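Side-chain contact in IclR transcriptional regulator (Thermotoga maritima, PDB 1MKM), which probably binds DNA as a transcription factor of the IclR family, through a winged helix-turn-helix domain, and binds zinc: residues A213-S218 against D234-K239. Numbering follows the deposited sequence.
Sequences AGVSIS and DVLKEK
L236 of helix 226-246 packs between V215 and I217 of strand 211-220, an apolar helix-on-sheet contact inside the GAF-like C-terminal domain of the IclR family. Segments 213-218 and 234-239 run roughly antiparallel, at 156°, with their axes 8.8 Å apart at the closest. V215 and I217 rise from the same face of the sheet. L236 comes down between them and reaches the backbone at S216. Its CG lies 4.0 Å from V215 CG2. One methyl, CD1, sits between the two side chains, 3.9 Å from I217 CG1 and 4.1 Å from V215 CG2. The other, CD2, rests on the strand itself, 4.0 Å from S216 CA. I217 CG1 lies anti to the carbonyl carbon (chi1 -75°), which sets that branch beside CD1. L236 also touches V200 and V202 of the adjacent strand 197-205, so it spans two strands. With an alanine in place of L236, a gap would probably open between V215 and I217, and S216 CA would lose its methyl cover. Further along the helix, K239 forms a salt bridge with D90 and E238 with R94. The S216 side chain points to the other face and comes within about 4 Å of a bound zinc ion. The two segments are held by apolar packing, with no hydrogen bond between them, while the zinc lies on the opposite face of the strand.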
ATOM      1  N   ALA B 213       0.600 -28.386  26.511  1.00 75.77           N
ATOM      2  CA  ALA B 213       0.483 -27.060  25.918  1.00 74.11           C
ATOM      3  C   ALA B 213       0.236 -25.936  26.904  1.00 71.25           C
ATOM      4  O   ALA B 213      -0.075 -26.161  28.073  1.00 75.27           O
ATOM      5  CB  ALA B 213      -0.613 -27.063  24.870  1.00 73.02           C
ATOM      6  N   GLY B 214       0.380 -24.716  26.407  1.00 61.32           N
ATOM      7  CA  GLY B 214       0.163 -23.554  27.232  1.00 55.75           C
ATOM      8  C   GLY B 214      -0.508 -22.479  26.410  1.00 59.44           C
ATOM      9  O   GLY B 214      -0.092 -22.207  25.285  1.00 53.74           O
ATOM     10  N   VAL B 215      -1.569 -21.898  26.965  1.00 55.72           N
ATOM     11  CA  VAL B 215      -2.314 -20.824  26.329  1.00 52.97           C
ATOM     12  C   VAL B 215      -2.195 -19.647  27.280  1.00 52.43           C
ATOM     13  O   VAL B 215      -2.270 -19.823  28.499  1.00 50.44           O
ATOM     14  CB  VAL B 215      -3.801 -21.186  26.177  1.00 58.49           C
ATOM     15  CG1 VAL B 215      -3.944 -22.398  25.303  1.00 64.63           C
ATOM     16  CG2 VAL B 215      -4.413 -21.477  27.537  1.00 62.83           C
ATOM     17  N   SER B 216      -1.983 -18.454  26.748  1.00 43.01           N
ATOM     18  CA  SER B 216      -1.884 -17.304  27.623  1.00 50.28           C
ATOM     19  C   SER B 216      -2.304 -16.013  26.947  1.00 54.16           C
ATOM     20  O   SER B 216      -2.371 -15.928  25.716  1.00 51.51           O
ATOM     21  CB  SER B 216      -0.459 -17.176  28.182  1.00 53.07           C
ATOM     22  OG  SER B 216       0.499 -16.965  27.170  1.00 47.98           O
ATOM     23  N   ILE B 217      -2.622 -15.014  27.764  1.00 43.73           N
ATOM     24  CA  ILE B 217      -3.015 -13.708  27.256  1.00 45.51           C
ATOM     25  C   ILE B 217      -1.828 -12.821  27.553  1.00 50.01           C
ATOM     26  O   ILE B 217      -1.269 -12.884  28.645  1.00 54.93           O
ATOM     27  CB  ILE B 217      -4.267 -13.170  27.973  1.00 46.47           C
ATOM     28  CG1 ILE B 217      -5.513 -13.911  27.462  1.00 46.29           C
ATOM     29  CG2 ILE B 217      -4.367 -11.678  27.786  1.00 33.54           C
ATOM     30  CD1 ILE B 217      -6.800 -13.558  28.210  1.00 58.00           C
ATOM     31  N   SER B 218      -1.442 -11.987  26.595  1.00 47.57           N
ATOM     32  CA  SER B 218      -0.285 -11.142  26.803  1.00 40.42           C
ATOM     33  C   SER B 218      -0.540  -9.690  26.465  1.00 43.63           C
ATOM     34  O   SER B 218      -1.220  -9.382  25.500  1.00 51.54           O
ATOM     35  CB  SER B 218       0.884 -11.685  25.971  1.00 35.48           C
ATOM     36  OG  SER B 218       0.966 -13.100  26.121  1.00 38.15           O
ATOM     37  N   ASP B 234     -10.124 -16.287  33.408  1.00 67.07           N
ATOM     38  CA  ASP B 234     -11.465 -16.838  33.300  1.00 63.47           C
ATOM     39  C   ASP B 234     -11.701 -17.372  31.889  1.00 65.09           C
ATOM     40  O   ASP B 234     -12.011 -18.552  31.706  1.00 66.55           O
ATOM     41  CB  ASP B 234     -12.509 -15.759  33.605  1.00 76.58           C
ATOM     42  CG  ASP B 234     -13.333 -16.066  34.845  1.00 85.11           C
ATOM     43  OD1 ASP B 234     -14.365 -15.389  35.044  1.00 81.43           O
ATOM     44  OD2 ASP B 234     -12.951 -16.971  35.621  1.00 80.71           O
ATOM     45  N   VAL B 235     -11.563 -16.493  30.895  1.00 59.32           N
ATOM     46  CA  VAL B 235     -11.765 -16.879  29.502  1.00 60.94           C
ATOM     47  C   VAL B 235     -10.713 -17.915  29.122  1.00 58.00           C
ATOM     48  O   VAL B 235     -10.976 -18.839  28.350  1.00 57.27           O
ATOM     49  CB  VAL B 235     -11.638 -15.665  28.548  1.00 69.21           C
ATOM     50  CG1 VAL B 235     -12.042 -16.062  27.136  1.00 72.05           C
ATOM     51  CG2 VAL B 235     -12.505 -14.525  29.041  1.00 79.88           C
ATOM     52  N   LEU B 236      -9.523 -17.756  29.685  1.00 58.41           N
ATOM     53  CA  LEU B 236      -8.416 -18.659  29.414  1.00 68.86           C
ATOM     54  C   LEU B 236      -8.791 -20.075  29.825  1.00 67.05           C
ATOM     55  O   LEU B 236      -8.785 -21.000  29.004  1.00 63.16           O
ATOM     56  CB  LEU B 236      -7.179 -18.192  30.186  1.00 76.73           C
ATOM     57  CG  LEU B 236      -5.818 -18.218  29.483  1.00 74.99           C
ATOM     58  CD1 LEU B 236      -5.942 -17.724  28.050  1.00 64.56           C
ATOM     59  CD2 LEU B 236      -4.852 -17.351  30.269  1.00 72.16           C
ATOM     60  N   LYS B 237      -9.131 -20.244  31.099  1.00 72.15           N
ATOM     61  CA  LYS B 237      -9.499 -21.558  31.604  1.00 75.10           C
ATOM     62  C   LYS B 237     -10.697 -22.123  30.861  1.00 64.83           C
ATOM     63  O   LYS B 237     -10.794 -23.331  30.667  1.00 67.76           O
ATOM     64  CB  LYS B 237      -9.801 -21.500  33.104  1.00 81.59           C
ATOM     65  CG  LYS B 237      -8.912 -22.415  33.938  1.00 90.41           C
ATOM     66  CD  LYS B 237      -8.940 -23.856  33.429  1.00 91.15           C
ATOM     67  CE  LYS B 237      -8.004 -24.743  34.243  1.00 95.68           C
ATOM     68  NZ  LYS B 237      -7.935 -26.155  33.749  1.00103.31           N
ATOM     69  N   GLU B 238     -11.603 -21.250  30.438  1.00 61.50           N
ATOM     70  CA  GLU B 238     -12.786 -21.696  29.712  1.00 74.48           C
ATOM     71  C   GLU B 238     -12.406 -22.399  28.409  1.00 76.88           C
ATOM     72  O   GLU B 238     -12.918 -23.483  28.110  1.00 77.89           O
ATOM     73  CB  GLU B 238     -13.707 -20.517  29.393  1.00 75.85           C
ATOM     74  CG  GLU B 238     -14.965 -20.924  28.629  1.00 79.91           C
ATOM     75  CD  GLU B 238     -15.734 -19.738  28.066  1.00 76.83           C
ATOM     76  OE1 GLU B 238     -15.988 -18.778  28.822  1.00 80.57           O
ATOM     77  OE2 GLU B 238     -16.092 -19.770  26.869  1.00 78.03           O
ATOM     78  N   LYS B 239     -11.522 -21.774  27.632  1.00 69.26           N
ATOM     79  CA  LYS B 239     -11.082 -22.347  26.370  1.00 57.86           C
ATOM     80  C   LYS B 239     -10.172 -23.521  26.680  1.00 58.09           C
ATOM     81  O   LYS B 239     -10.231 -24.553  26.019  1.00 52.51           O
ATOM     82  CB  LYS B 239     -10.327 -21.306  25.529  1.00 57.38           C
ATOM     83  CG  LYS B 239     -11.169 -20.107  25.097  1.00 50.15           C
ATOM     84  CD  LYS B 239     -12.320 -20.534  24.188  1.00 58.56           C
ATOM     85  CE  LYS B 239     -13.129 -19.335  23.689  1.00 57.54           C
ATOM     86  NZ  LYS B 239     -14.242 -19.745  22.786  1.00 51.29           N
TER